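Local coordinates for saframycin Mx1 synthetase B (PDB 3LNV), which belongs to the ANL superfamily of AMP-binding enzymes, in which a large N-terminal portion is joined to a smaller C-terminal domain, at residues V119-D124 with I143-L148; D194-I199 with I227-Y232; E208-S213 with G234-M239; F245-L250 with I525-Y530; Q534-T539 with W576-I581. All blocks are in the same frame, centred on the assembly; numbering follows the deposited sequence.

Contact 1: residues V119-D124 with I143-L148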
# COMPACT_ATOMS: atom_id res chain seq x y z
N VAL A 119 -5.51 -9.05 21.18
CA VAL A 119 -5.90 -8.74 19.81
C VAL A 119 -7.30 -8.10 19.76
O VAL A 119 -8.24 -8.58 20.42
CB VAL A 119 -5.84 -9.98 18.87
CG1 VAL A 119 -6.70 -11.10 19.42
CG2 VAL A 119 -6.29 -9.62 17.44
N LEU A 120 -7.47 -7.04 18.98
CA LEU A 120 -8.79 -6.41 18.83
C LEU A 120 -9.35 -6.71 17.45
O LEU A 120 -8.61 -6.69 16.48
CB LEU A 120 -8.71 -4.90 19.01
CG LEU A 120 -8.62 -4.33 20.41
CD1 LEU A 120 -7.61 -5.10 21.17
CD2 LEU A 120 -8.20 -2.85 20.35
N MSE A 121 -10.66 -6.92 17.36
CA MSE A 121 -11.30 -7.22 16.08
C MSE A 121 -12.82 -7.01 16.15
O MSE A 121 -13.38 -6.94 17.23
CB MSE A 121 -11.00 -8.67 15.67
CG MSE A 121 -11.62 -9.72 16.60
SE MSE A 121 -11.19 -11.60 16.11
CE MSE A 121 -9.25 -11.63 16.47
N ILE A 122 -13.49 -6.90 14.99
CA ILE A 122 -14.95 -6.69 15.01
C ILE A 122 -15.70 -7.98 15.34
O ILE A 122 -15.18 -9.08 15.10
CB ILE A 122 -15.50 -6.16 13.68
CG1 ILE A 122 -15.29 -7.20 12.57
CG2 ILE A 122 -14.88 -4.80 13.35
CD1 ILE A 122 -15.95 -6.86 11.24
N ALA A 123 -16.91 -7.84 15.86
CA ALA A 123 -17.70 -8.98 16.32
C ALA A 123 -17.79 -10.07 15.25
O ALA A 123 -17.69 -11.26 15.55
CB ALA A 123 -19.10 -8.53 16.73
N ASP A 124 -17.96 -9.65 14.00
CA ASP A 124 -18.06 -10.57 12.88
C ASP A 124 -16.81 -11.42 12.71
O ASP A 124 -16.86 -12.50 12.14
CB ASP A 124 -18.32 -9.81 11.58
CG ASP A 124 -19.77 -9.40 11.41
OD1 ASP A 124 -20.61 -9.74 12.29
OD2 ASP A 124 -20.07 -8.74 10.40
N ILE A 143 -3.82 -15.76 21.35
CA ILE A 143 -3.86 -14.41 21.94
C ILE A 143 -5.27 -14.03 22.37
O ILE A 143 -6.21 -14.16 21.59
CB ILE A 143 -3.38 -13.33 20.93
CG1 ILE A 143 -2.11 -13.79 20.22
CG2 ILE A 143 -3.12 -12.01 21.65
CD1 ILE A 143 -0.97 -13.98 21.18
N PRO A 144 -5.42 -13.55 23.62
CA PRO A 144 -6.76 -13.20 24.10
C PRO A 144 -7.38 -12.15 23.19
O PRO A 144 -6.72 -11.18 22.83
CB PRO A 144 -6.51 -12.63 25.50
CG PRO A 144 -5.21 -13.28 25.93
CD PRO A 144 -4.39 -13.36 24.66
N ALA A 145 -8.64 -12.35 22.81
CA ALA A 145 -9.31 -11.50 21.85
C ALA A 145 -10.44 -10.71 22.47
O ALA A 145 -11.15 -11.22 23.34
CB ALA A 145 -9.83 -12.32 20.67
N ILE A 146 -10.59 -9.47 22.02
CA ILE A 146 -11.67 -8.60 22.47
C ILE A 146 -12.44 -8.02 21.27
O ILE A 146 -11.83 -7.54 20.31
CB ILE A 146 -11.13 -7.48 23.38
CG1 ILE A 146 -10.49 -8.12 24.62
CG2 ILE A 146 -12.23 -6.46 23.74
CD1 ILE A 146 -9.77 -7.16 25.55
N ALA A 147 -13.77 -8.12 21.30
CA ALA A 147 -14.60 -7.55 20.25
C ALA A 147 -14.74 -6.07 20.51
O ALA A 147 -15.08 -5.68 21.61
CB ALA A 147 -15.98 -8.21 20.20
N LEU A 148 -14.49 -5.25 19.49
CA LEU A 148 -14.59 -3.79 19.59
C LEU A 148 -16.01 -3.35 19.96
O LEU A 148 -16.19 -2.34 20.65
CB LEU A 148 -14.17 -3.13 18.27
CG LEU A 148 -12.66 -3.25 17.99
CD1 LEU A 148 -12.30 -2.96 16.53
CD2 LEU A 148 -11.88 -2.35 18.95
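Ile143 packs on Val119, its CB 4.3 Å from Val119 CG1. At Pro144 the carbonyl serves: Val119 N donates to Pro144 O across 3.0 Å in a nearly straight bond (165°). Ala145 is the parallel partner of Val119, and its methyl meets the valine on one face of the sheet. Val119 CG1 lies between its own backbone N and carbonyl carbon (chi1 56°), a turn that brings it to 3.6 Å from Ala145 CB, and the terminal CE of Met121, a selenomethionine, comes in to the same methyl. Ile146 uses both of its backbone polar atoms, giving its N to Val119 O at 3.0 Å and taking Met121 N on its O at 3.2 Å. Ala147 follows with a CA-H...O contact to Met121 O. Leu148 ends the run: its N binds Met121 O at 3.0 Å, tilted 30° from the carbonyl plane, while its side chain crosses that of Leu120 at about a right angle, CD2 to CD2 4.0 Å. Ile146 thus bonds to the residues flanking Leu120. Leu120 bonds instead to Leu69 and Leu71 of strand 67-71, so the backbone of an interior strand is satisfied from both edges and its faces are left to apolar groups.

Contact 2: residues D194-I199 with I227-Y232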
# COMPACT_ATOMS: atom_id res chain seq x y z
N ASP A 194 6.69 13.56 11.82
CA ASP A 194 7.57 14.14 10.83
C ASP A 194 7.03 13.82 9.44
O ASP A 194 6.93 14.70 8.59
CB ASP A 194 8.99 13.61 10.96
CG ASP A 194 9.94 14.30 10.00
OD1 ASP A 194 10.30 15.47 10.27
OD2 ASP A 194 10.30 13.69 8.97
N ASN A 195 6.66 12.57 9.21
CA ASN A 195 6.16 12.23 7.88
C ASN A 195 4.77 12.78 7.58
O ASN A 195 4.47 13.13 6.44
CB ASN A 195 6.19 10.73 7.60
CG ASN A 195 6.52 10.43 6.14
OD1 ASN A 195 7.62 10.71 5.66
ND2 ASN A 195 5.56 9.88 5.43
N LEU A 196 3.90 12.81 8.58
CA LEU A 196 2.58 13.43 8.38
C LEU A 196 2.73 14.90 7.93
O LEU A 196 1.98 15.39 7.07
CB LEU A 196 1.78 13.36 9.68
CG LEU A 196 0.77 12.22 9.85
CD1 LEU A 196 1.07 10.97 8.99
CD2 LEU A 196 0.55 11.88 11.30
N ASN A 197 3.69 15.60 8.53
CA ASN A 197 3.96 17.00 8.21
C ASN A 197 4.50 17.14 6.78
O ASN A 197 4.13 18.03 6.04
CB ASN A 197 5.00 17.56 9.18
CG ASN A 197 5.47 18.95 8.78
OD1 ASN A 197 4.67 19.88 8.72
ND2 ASN A 197 6.77 19.09 8.51
N LYS A 198 5.39 16.24 6.41
CA LYS A 198 5.95 16.27 5.06
C LYS A 198 4.90 15.95 4.02
O LYS A 198 4.93 16.48 2.91
CB LYS A 198 7.08 15.25 4.97
CG LYS A 198 8.35 15.68 5.66
CD LYS A 198 9.28 14.47 5.79
CE LYS A 198 10.73 14.90 5.92
NZ LYS A 198 10.99 15.54 7.23
N ILE A 199 3.99 15.05 4.35
CA ILE A 199 2.90 14.70 3.45
C ILE A 199 1.94 15.90 3.31
O ILE A 199 1.60 16.33 2.19
CB ILE A 199 2.12 13.48 3.99
CG1 ILE A 199 3.00 12.21 3.94
CG2 ILE A 199 0.86 13.24 3.17
CD1 ILE A 199 2.37 10.99 4.67
N ILE A 227 -5.42 8.16 6.24
CA ILE A 227 -6.14 8.17 7.50
C ILE A 227 -5.42 9.03 8.52
O ILE A 227 -6.01 9.97 9.06
CB ILE A 227 -6.34 6.76 8.09
CG1 ILE A 227 -7.28 5.91 7.22
CG2 ILE A 227 -6.92 6.87 9.51
CD1 ILE A 227 -7.07 4.38 7.38
N LEU A 228 -4.15 8.75 8.75
CA LEU A 228 -3.45 9.45 9.81
C LEU A 228 -3.15 10.89 9.42
O LEU A 228 -3.28 11.77 10.24
CB LEU A 228 -2.18 8.71 10.27
CG LEU A 228 -2.39 7.27 10.71
CD1 LEU A 228 -1.09 6.60 11.21
CD2 LEU A 228 -3.51 7.16 11.76
N THR A 229 -2.76 11.11 8.17
CA THR A 229 -2.53 12.48 7.72
C THR A 229 -3.78 13.39 7.86
O THR A 229 -3.69 14.51 8.41
CB THR A 229 -1.95 12.57 6.28
OG1 THR A 229 -0.68 11.89 6.20
CG2 THR A 229 -1.76 14.05 5.89
N PRO A 230 -4.96 12.93 7.39
CA PRO A 230 -6.16 13.77 7.57
C PRO A 230 -6.50 14.03 9.04
O PRO A 230 -6.91 15.14 9.41
CB PRO A 230 -7.30 12.94 6.96
CG PRO A 230 -6.67 11.78 6.28
CD PRO A 230 -5.21 11.75 6.53
N ILE A 231 -6.39 12.99 9.86
CA ILE A 231 -6.70 13.12 11.27
C ILE A 231 -5.74 14.12 11.90
O ILE A 231 -6.13 15.01 12.66
CB ILE A 231 -6.65 11.75 11.97
CG1 ILE A 231 -7.89 10.94 11.57
CG2 ILE A 231 -6.55 11.93 13.48
CD1 ILE A 231 -7.85 9.49 12.06
N TYR A 232 -4.48 14.01 11.50
CA TYR A 232 -3.47 14.94 11.98
C TYR A 232 -3.75 16.38 11.52
O TYR A 232 -3.61 17.33 12.29
CB TYR A 232 -2.10 14.47 11.49
CG TYR A 232 -0.98 15.49 11.48
CD1 TYR A 232 -0.28 15.81 12.64
CD2 TYR A 232 -0.58 16.09 10.30
CE1 TYR A 232 0.77 16.72 12.61
CE2 TYR A 232 0.46 17.00 10.25
CZ TYR A 232 1.12 17.32 11.41
OH TYR A 232 2.17 18.23 11.34
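Leu196 lies against Tyr232 and Thr229 where two helix segments pass at 81°, their axes 9.5 Å apart. The aromatic part is a CH-pi contact: Leu196 CB stands over one ring face, 3.9 Å from the centroid of Tyr232 and offset toward the rim. Tyr232 CG is anti to the backbone N (chi1 161°), which carries the ring out beneath the leucine and its OH to 3.6 Å from Asn197 CB. Among aliphatic contacts, Leu196 CD2 touches Tyr232 CB at 3.7 Å, and Leu196 CD1 comes within 4.2 Å of Leu228 CB. The polar element is Thr229 OG1, with Leu196 CD1 at 3.4 Å and Ile199 CD1 at 3.5 Å; it is hydrogen-bonded to Ile224 O, five residues earlier in its own helix. Ile199 also touches the bound 5'-O-[(S)-(dodecanoyloxy)(hydroxy)phosphoryl]adenosine. Because the threonine hydroxyl is satisfied inside its own helix, it can be buried among hydrocarbon, and the crossing rests on apolar and CH-pi contact.

Contact 3: residues E208-S213 with G234-M239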
# COMPACT_ATOMS: atom_id res chain seq x y z
N GLU A 208 -9.44 22.99 3.16
CA GLU A 208 -10.54 22.49 2.36
C GLU A 208 -10.25 21.14 1.71
O GLU A 208 -11.07 20.59 0.98
CB GLU A 208 -10.94 23.52 1.28
CG GLU A 208 -11.32 24.91 1.85
CD GLU A 208 -12.30 24.85 3.01
OE1 GLU A 208 -13.28 24.07 2.95
OE2 GLU A 208 -12.09 25.60 4.00
N THR A 209 -9.06 20.60 1.97
CA THR A 209 -8.69 19.32 1.39
C THR A 209 -9.67 18.21 1.73
O THR A 209 -10.11 18.09 2.87
CB THR A 209 -7.28 18.93 1.85
OG1 THR A 209 -6.34 19.85 1.27
CG2 THR A 209 -6.96 17.52 1.39
N ILE A 210 -10.02 17.40 0.74
CA ILE A 210 -10.83 16.20 0.97
C ILE A 210 -10.13 14.98 0.39
O ILE A 210 -9.95 14.90 -0.83
CB ILE A 210 -12.22 16.31 0.31
CG1 ILE A 210 -13.00 17.47 0.90
CG2 ILE A 210 -13.03 15.01 0.50
CD1 ILE A 210 -13.20 17.33 2.35
N ILE A 211 -9.71 14.05 1.25
CA ILE A 211 -8.97 12.89 0.76
C ILE A 211 -9.93 11.74 0.61
O ILE A 211 -10.66 11.40 1.57
CB ILE A 211 -7.86 12.49 1.71
CG1 ILE A 211 -6.79 13.59 1.78
CG2 ILE A 211 -7.19 11.14 1.25
CD1 ILE A 211 -5.68 13.28 2.83
N PHE A 212 -10.00 11.16 -0.58
CA PHE A 212 -10.77 9.92 -0.73
C PHE A 212 -9.84 8.71 -0.89
O PHE A 212 -8.78 8.80 -1.55
CB PHE A 212 -11.76 9.96 -1.91
CG PHE A 212 -12.60 8.71 -2.01
CD1 PHE A 212 -13.87 8.66 -1.42
CD2 PHE A 212 -12.10 7.57 -2.64
CE1 PHE A 212 -14.65 7.51 -1.49
CE2 PHE A 212 -12.88 6.40 -2.72
CZ PHE A 212 -14.15 6.38 -2.13
N SER A 213 -10.22 7.59 -0.30
CA SER A 213 -9.35 6.41 -0.38
C SER A 213 -10.08 5.08 -0.31
O SER A 213 -10.95 4.90 0.53
CB SER A 213 -8.29 6.47 0.72
OG SER A 213 -7.51 5.28 0.75
N GLY A 234 -6.58 17.88 10.45
CA GLY A 234 -7.90 18.50 10.60
C GLY A 234 -8.69 18.63 9.31
O GLY A 234 -9.46 19.57 9.13
N ILE A 235 -8.53 17.67 8.41
CA ILE A 235 -9.24 17.69 7.13
C ILE A 235 -9.96 16.36 6.95
O ILE A 235 -9.64 15.38 7.63
CB ILE A 235 -8.28 17.84 5.94
CG1 ILE A 235 -7.27 16.68 5.96
CG2 ILE A 235 -7.61 19.22 5.96
CD1 ILE A 235 -6.31 16.70 4.81
N GLN A 236 -10.89 16.29 6.01
CA GLN A 236 -11.75 15.11 5.92
C GLN A 236 -11.15 13.94 5.16
O GLN A 236 -10.50 14.11 4.13
CB GLN A 236 -13.03 15.48 5.22
CG GLN A 236 -14.13 15.91 6.11
CD GLN A 236 -15.38 16.07 5.31
OE1 GLN A 236 -15.57 17.09 4.65
NE2 GLN A 236 -16.22 15.04 5.32
N ALA A 237 -11.42 12.73 5.66
CA ALA A 237 -11.10 11.53 4.93
C ALA A 237 -12.39 10.85 4.61
O ALA A 237 -13.28 10.76 5.47
CB ALA A 237 -10.18 10.61 5.73
N ILE A 238 -12.51 10.35 3.39
CA ILE A 238 -13.67 9.61 2.96
C ILE A 238 -13.16 8.33 2.34
O ILE A 238 -12.23 8.36 1.54
CB ILE A 238 -14.51 10.43 1.95
CG1 ILE A 238 -14.87 11.79 2.56
CG2 ILE A 238 -15.78 9.64 1.54
CD1 ILE A 238 -15.84 12.64 1.74
N MSE A 239 -13.73 7.20 2.73
CA MSE A 239 -13.15 5.91 2.39
C MSE A 239 -14.19 4.83 2.11
O MSE A 239 -15.35 4.94 2.53
CB MSE A 239 -12.27 5.43 3.54
CG MSE A 239 -11.00 6.21 3.74
SE MSE A 239 -10.51 6.18 5.65
CE MSE A 239 -12.08 7.20 6.25
O HOH W 1 -11.78 18.72 4.87
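Phe212 CG is anti to the backbone N (chi1 -177°), which swings the ring across Ile238, so that Phe212 CD1 meets Ile238 CG2 at 3.7 Å with the side chains nearly perpendicular. On the same face Ile210 CG2 reaches Ile238 CD1 at 3.9 Å. In Ile235, CG1 falls between N and the carbonyl carbon (chi1 58°); its CD1 thereby comes to 3.6 Å from Thr209 CG2 and also touches Ile211 CD1. Backbone bonds of a parallel pair join the strands: Ile211 N to Gln236 O at 3.0 Å, Ile238 N to Ile211 O at 2.8 Å, and Ser213 N to Ile238 O at 2.8 Å. Before them the strands stand further apart, and a water fills the step, donating to Thr209 O and accepting from Gln236 N. The two strands form a beta-alpha-beta unit with helix 220-233, which ends in a Schellman motif at Gly234 and packs Pro230 on Ile211 and Ala237. Strand 236-239 continues the sheet into strand 28-34, while Ile210 and Phe212 bond through their backbones to Ile263.

Contact 4: residues F245-L250 with I525-Y530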
# COMPACT_ATOMS: atom_id res chain seq x y z
N PHE A 245 -13.59 -1.52 -4.32
CA PHE A 245 -12.97 -0.97 -5.53
C PHE A 245 -12.72 -2.11 -6.52
O PHE A 245 -13.03 -1.97 -7.70
CB PHE A 245 -11.67 -0.20 -5.22
CG PHE A 245 -10.86 0.11 -6.44
CD1 PHE A 245 -11.33 1.02 -7.38
CD2 PHE A 245 -9.66 -0.52 -6.68
CE1 PHE A 245 -10.59 1.30 -8.53
CE2 PHE A 245 -8.92 -0.23 -7.81
CZ PHE A 245 -9.40 0.69 -8.74
N LEU A 246 -12.20 -3.23 -6.03
CA LEU A 246 -11.89 -4.38 -6.88
C LEU A 246 -13.11 -4.92 -7.62
O LEU A 246 -13.02 -5.37 -8.77
CB LEU A 246 -11.26 -5.51 -6.06
CG LEU A 246 -9.73 -5.54 -6.03
CD1 LEU A 246 -9.18 -6.05 -7.36
CD2 LEU A 246 -9.18 -4.15 -5.73
N GLN A 247 -14.24 -4.90 -6.93
CA GLN A 247 -15.50 -5.41 -7.46
C GLN A 247 -16.14 -4.43 -8.44
O GLN A 247 -16.85 -4.83 -9.37
CB GLN A 247 -16.46 -5.64 -6.30
CG GLN A 247 -17.60 -6.58 -6.60
CD GLN A 247 -18.68 -6.53 -5.53
OE1 GLN A 247 -18.88 -5.50 -4.88
NE2 GLN A 247 -19.38 -7.64 -5.35
N ASN A 248 -15.89 -3.14 -8.23
CA ASN A 248 -16.53 -2.10 -9.03
C ASN A 248 -15.70 -0.84 -9.06
O ASN A 248 -16.03 0.13 -8.40
CB ASN A 248 -17.90 -1.77 -8.47
CG ASN A 248 -18.71 -0.88 -9.39
OD1 ASN A 248 -18.47 -0.85 -10.60
ND2 ASN A 248 -19.66 -0.17 -8.83
N PRO A 249 -14.62 -0.85 -9.84
CA PRO A 249 -13.62 0.23 -9.90
C PRO A 249 -14.32 1.56 -10.07
O PRO A 249 -13.92 2.57 -9.48
CB PRO A 249 -12.81 -0.09 -11.16
CG PRO A 249 -13.12 -1.49 -11.51
CD PRO A 249 -14.38 -1.91 -10.84
N LEU A 250 -15.38 1.57 -10.88
CA LEU A 250 -16.16 2.78 -11.13
C LEU A 250 -16.57 3.53 -9.86
O LEU A 250 -16.70 4.77 -9.87
CB LEU A 250 -17.41 2.43 -11.95
CG LEU A 250 -18.40 3.55 -12.23
CD1 LEU A 250 -17.73 4.78 -12.82
CD2 LEU A 250 -19.49 3.02 -13.17
N ILE A 525 -10.64 -13.94 -11.49
CA ILE A 525 -9.25 -14.31 -11.18
C ILE A 525 -8.42 -13.16 -10.60
O ILE A 525 -7.64 -13.35 -9.65
CB ILE A 525 -8.53 -14.86 -12.43
CG1 ILE A 525 -9.06 -16.25 -12.79
CG2 ILE A 525 -7.02 -14.91 -12.19
CD1 ILE A 525 -8.60 -16.74 -14.17
N PHE A 526 -8.55 -11.97 -11.18
CA PHE A 526 -7.83 -10.78 -10.70
C PHE A 526 -8.29 -10.46 -9.27
O PHE A 526 -7.47 -10.21 -8.38
CB PHE A 526 -8.09 -9.59 -11.63
CG PHE A 526 -7.29 -8.37 -11.31
CD1 PHE A 526 -6.08 -8.13 -11.96
CD2 PHE A 526 -7.72 -7.46 -10.35
CE1 PHE A 526 -5.31 -7.01 -11.64
CE2 PHE A 526 -6.96 -6.35 -10.03
CZ PHE A 526 -5.76 -6.11 -10.68
N GLU A 527 -9.60 -10.47 -9.06
CA GLU A 527 -10.19 -10.20 -7.74
C GLU A 527 -9.77 -11.24 -6.67
O GLU A 527 -9.48 -10.88 -5.52
CB GLU A 527 -11.73 -10.14 -7.83
CG GLU A 527 -12.28 -9.02 -8.73
CD GLU A 527 -13.80 -8.88 -8.69
OE1 GLU A 527 -14.40 -9.09 -7.62
OE2 GLU A 527 -14.40 -8.53 -9.73
N LEU A 528 -9.72 -12.51 -7.05
CA LEU A 528 -9.33 -13.57 -6.12
C LEU A 528 -7.89 -13.38 -5.66
O LEU A 528 -7.58 -13.51 -4.47
CB LEU A 528 -9.47 -14.94 -6.78
CG LEU A 528 -9.02 -16.18 -6.00
CD1 LEU A 528 -9.77 -16.32 -4.69
CD2 LEU A 528 -9.27 -17.39 -6.87
N VAL A 529 -7.01 -13.10 -6.60
CA VAL A 529 -5.60 -12.99 -6.25
C VAL A 529 -5.36 -11.73 -5.38
O VAL A 529 -4.53 -11.74 -4.48
CB VAL A 529 -4.70 -13.01 -7.51
CG1 VAL A 529 -3.25 -12.67 -7.16
CG2 VAL A 529 -4.79 -14.38 -8.20
N TYR A 530 -6.09 -10.66 -5.65
CA TYR A 530 -5.97 -9.48 -4.80
C TYR A 530 -6.58 -9.74 -3.43
O TYR A 530 -6.04 -9.33 -2.41
CB TYR A 530 -6.64 -8.27 -5.43
CG TYR A 530 -6.28 -6.98 -4.71
CD1 TYR A 530 -5.19 -6.21 -5.11
CD2 TYR A 530 -7.04 -6.53 -3.63
CE1 TYR A 530 -4.87 -5.01 -4.45
CE2 TYR A 530 -6.72 -5.35 -2.96
CZ TYR A 530 -5.65 -4.60 -3.38
OH TYR A 530 -5.34 -3.44 -2.71
O HOH W 2 -16.77 -7.87 -10.21
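Leu246 wedges between Phe526 and Tyr530, meeting one ring at its edge and the other over its face. Its chi1 of -94° sets CG beside the tyrosine, and chi2 of -75° then turns CD1 to one ring and CD2 to the other. Leu246 CD1 lies in the plane of the phenylalanine ring, 3.5 Å from Phe526 CE2, whereas Leu246 CD2 stands over the tyrosine, 4.0 Å from the centroid of the Tyr530 ring and 18° off its normal. The backbone of the same residue faces Glu527, whose extended side chain runs past Leu246 O; that oxygen accepts from Tyr273 OH instead. At Gln247 the carboxylate comes alongside the backbone, Glu527 OE1 3.8 Å from Gln247 CA, and the side-chain amide plane is nearly perpendicular to it. A water bridges Gln247 O and Glu527 OE2, and Arg277 holds the same OE2 in a salt bridge. Glu527 is thus fixed from the side of helix 268-277, where Tyr273 also stacks on Phe526. Behind helix 515-533, Leu477 of helix 469-478 packs on Ile525 and Leu528. The contact brings helix 242-247 of the AMP-binding region against a helix of the C-terminal domain, consistent with the docking of two such parts in ANL enzymes.

Contact 5: residues Q534-T539 with W576-I581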
# COMPACT_ATOMS: atom_id res chain seq x y z
N GLN A 534 -3.59 -9.45 -2.08
CA GLN A 534 -3.45 -8.02 -2.36
C GLN A 534 -2.24 -7.82 -3.28
O GLN A 534 -1.38 -6.96 -3.08
CB GLN A 534 -3.38 -7.21 -1.05
CG GLN A 534 -4.69 -7.29 -0.22
CD GLN A 534 -4.84 -6.20 0.83
OE1 GLN A 534 -3.88 -5.82 1.50
NE2 GLN A 534 -6.08 -5.70 1.00
N LEU A 535 -2.18 -8.69 -4.28
CA LEU A 535 -1.24 -8.55 -5.39
C LEU A 535 -2.08 -8.42 -6.66
O LEU A 535 -3.23 -8.88 -6.69
CB LEU A 535 -0.35 -9.79 -5.48
CG LEU A 535 0.78 -10.04 -4.47
CD1 LEU A 535 1.29 -11.47 -4.60
CD2 LEU A 535 1.91 -9.03 -4.65
N GLU A 536 -1.50 -7.83 -7.71
CA GLU A 536 -2.23 -7.63 -8.96
C GLU A 536 -1.65 -8.46 -10.11
O GLU A 536 -0.45 -8.41 -10.40
CB GLU A 536 -2.33 -6.14 -9.33
CG GLU A 536 -1.13 -5.52 -10.07
CD GLU A 536 -0.14 -4.79 -9.16
OE1 GLU A 536 -0.24 -4.90 -7.90
OE2 GLU A 536 0.76 -4.11 -9.71
N VAL A 537 -2.50 -9.23 -10.76
CA VAL A 537 -2.06 -9.99 -11.93
C VAL A 537 -2.04 -9.10 -13.15
O VAL A 537 -3.00 -8.41 -13.44
CB VAL A 537 -2.99 -11.17 -12.25
CG1 VAL A 537 -2.39 -11.99 -13.41
CG2 VAL A 537 -3.24 -12.03 -11.00
N HIS A 538 -0.94 -9.14 -13.89
CA HIS A 538 -0.78 -8.27 -15.05
C HIS A 538 -1.23 -8.96 -16.33
O HIS A 538 -1.70 -8.32 -17.26
CB HIS A 538 0.68 -7.83 -15.14
CG HIS A 538 1.15 -7.18 -13.87
ND1 HIS A 538 0.69 -5.96 -13.45
CD2 HIS A 538 2.01 -7.62 -12.91
CE1 HIS A 538 1.26 -5.65 -12.30
NE2 HIS A 538 2.06 -6.64 -11.95
N THR A 539 -1.09 -10.28 -16.35
CA THR A 539 -1.45 -11.05 -17.53
C THR A 539 -2.13 -12.35 -17.15
O THR A 539 -1.63 -13.06 -16.29
CB THR A 539 -0.19 -11.40 -18.32
OG1 THR A 539 0.59 -10.21 -18.46
CG2 THR A 539 -0.55 -11.96 -19.69
N TRP A 576 -5.57 -12.06 -21.38
CA TRP A 576 -6.04 -10.81 -20.78
C TRP A 576 -4.80 -10.04 -20.32
O TRP A 576 -3.93 -10.61 -19.66
CB TRP A 576 -6.94 -11.15 -19.59
CG TRP A 576 -7.55 -9.99 -18.82
CD1 TRP A 576 -8.76 -9.39 -19.04
CD2 TRP A 576 -6.99 -9.34 -17.67
NE1 TRP A 576 -8.98 -8.40 -18.11
CE2 TRP A 576 -7.90 -8.34 -17.27
CE3 TRP A 576 -5.79 -9.49 -16.97
CZ2 TRP A 576 -7.66 -7.50 -16.18
CZ3 TRP A 576 -5.55 -8.65 -15.88
CH2 TRP A 576 -6.47 -7.66 -15.51
N GLN A 577 -4.70 -8.77 -20.69
CA GLN A 577 -3.56 -7.97 -20.23
C GLN A 577 -4.01 -6.67 -19.60
O GLN A 577 -4.58 -5.80 -20.26
CB GLN A 577 -2.53 -7.74 -21.34
CG GLN A 577 -1.90 -9.04 -21.82
CD GLN A 577 -0.50 -8.88 -22.38
OE1 GLN A 577 -0.10 -7.79 -22.79
NE2 GLN A 577 0.24 -9.99 -22.41
N LEU A 578 -3.73 -6.53 -18.31
CA LEU A 578 -4.22 -5.39 -17.52
C LEU A 578 -3.97 -4.01 -18.15
O LEU A 578 -4.84 -3.14 -18.09
CB LEU A 578 -3.60 -5.47 -16.10
CG LEU A 578 -3.88 -4.33 -15.12
CD1 LEU A 578 -5.36 -4.08 -15.00
CD2 LEU A 578 -3.28 -4.69 -13.75
N ASN A 579 -2.79 -3.79 -18.73
CA ASN A 579 -2.38 -2.44 -19.15
C ASN A 579 -2.55 -2.16 -20.64
O ASN A 579 -2.00 -1.19 -21.17
CB ASN A 579 -0.92 -2.15 -18.74
CG ASN A 579 0.10 -3.00 -19.51
OD1 ASN A 579 -0.19 -3.58 -20.56
ND2 ASN A 579 1.31 -3.06 -18.97
N LYS A 580 -3.31 -3.02 -21.29
CA LYS A 580 -3.51 -2.97 -22.73
C LYS A 580 -4.98 -2.63 -22.96
O LYS A 580 -5.86 -3.13 -22.26
CB LYS A 580 -3.15 -4.35 -23.31
CG LYS A 580 -3.02 -4.42 -24.83
CD LYS A 580 -2.54 -5.81 -25.26
CE LYS A 580 -2.81 -6.07 -26.74
NZ LYS A 580 -2.65 -7.52 -27.10
N ILE A 581 -5.25 -1.76 -23.93
CA ILE A 581 -6.64 -1.38 -24.21
C ILE A 581 -7.23 -2.25 -25.32
O ILE A 581 -6.51 -2.65 -26.25
CB ILE A 581 -6.76 0.11 -24.58
CG1 ILE A 581 -6.57 0.98 -23.34
CG2 ILE A 581 -8.10 0.39 -25.24
CD1 ILE A 581 -6.24 2.44 -23.65
O HOH W 3 -0.43 -5.85 -18.11
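Trp576 presents the edge of its indole to Val537, and this belongs to the close-packed part of the contact. With CG anti to the backbone N (chi1 -180°), the ring reaches across until CZ3 lies 3.5 Å from Val537 O, which sits at the ring edge, in its plane. Leu578 CD2 comes to 3.7 Å from this Val537 O, which is buried with no hydrogen-bonding partner; the polarised C-H groups of the ring edge may ease its burial. Beside it runs the direct backbone bond, Leu578 N to His538 O at 2.9 Å, straight at the hydrogen (165°) but tilted 26° from the carbonyl plane. Thr539 and Gln577 form an antiparallel non-hydrogen-bonded pair, in which Thr539 CA approaches Trp576 O at 3.3 Å. Their side chains lie alongside each other, pointing the same way, with Thr539 CG2 3.5 Å from Gln577 NE2. The other side is looser. His538 turns away from the partner segment, its ND1 coming no nearer than 4.2 Å to Leu578 CD2. A water links His538 O to Asn579 N, inside the type I turn from Gln577 to Lys580, so this carbonyl accepts twice. Strand 574-577 is thereby laid against the start of strand 539-544, which pairs in turn with strand 499-508. Trp576 stacks on Phe522 of helix 515-533 and makes a cation-pi contact with Lys276 of helix 268-277.

From the N terminus, contact 1 comes first, pairing strands 118-121 and 143-147 around a short helix-containing excursion; it touches none of the others. Contacts 2 and 3 cross, their segments alternating along the chain: one joins helices 189-202 and 220-233, the other the strands before and after the latter helix, and they meet where Ile227 CG1 packs on the selenium of Met239. Contact 4 closes by far the longest loop, 274 residues, and brings the AMP-binding region to the C-terminal domain. Contact 5 follows it in series, adding the edge strand 574-577 to the sheet of that domain, yet the two touch through Phe526, which packs against Trp576 and Glu536. Helix 515-533, which carries one side of contact 4, also packs against contact 5.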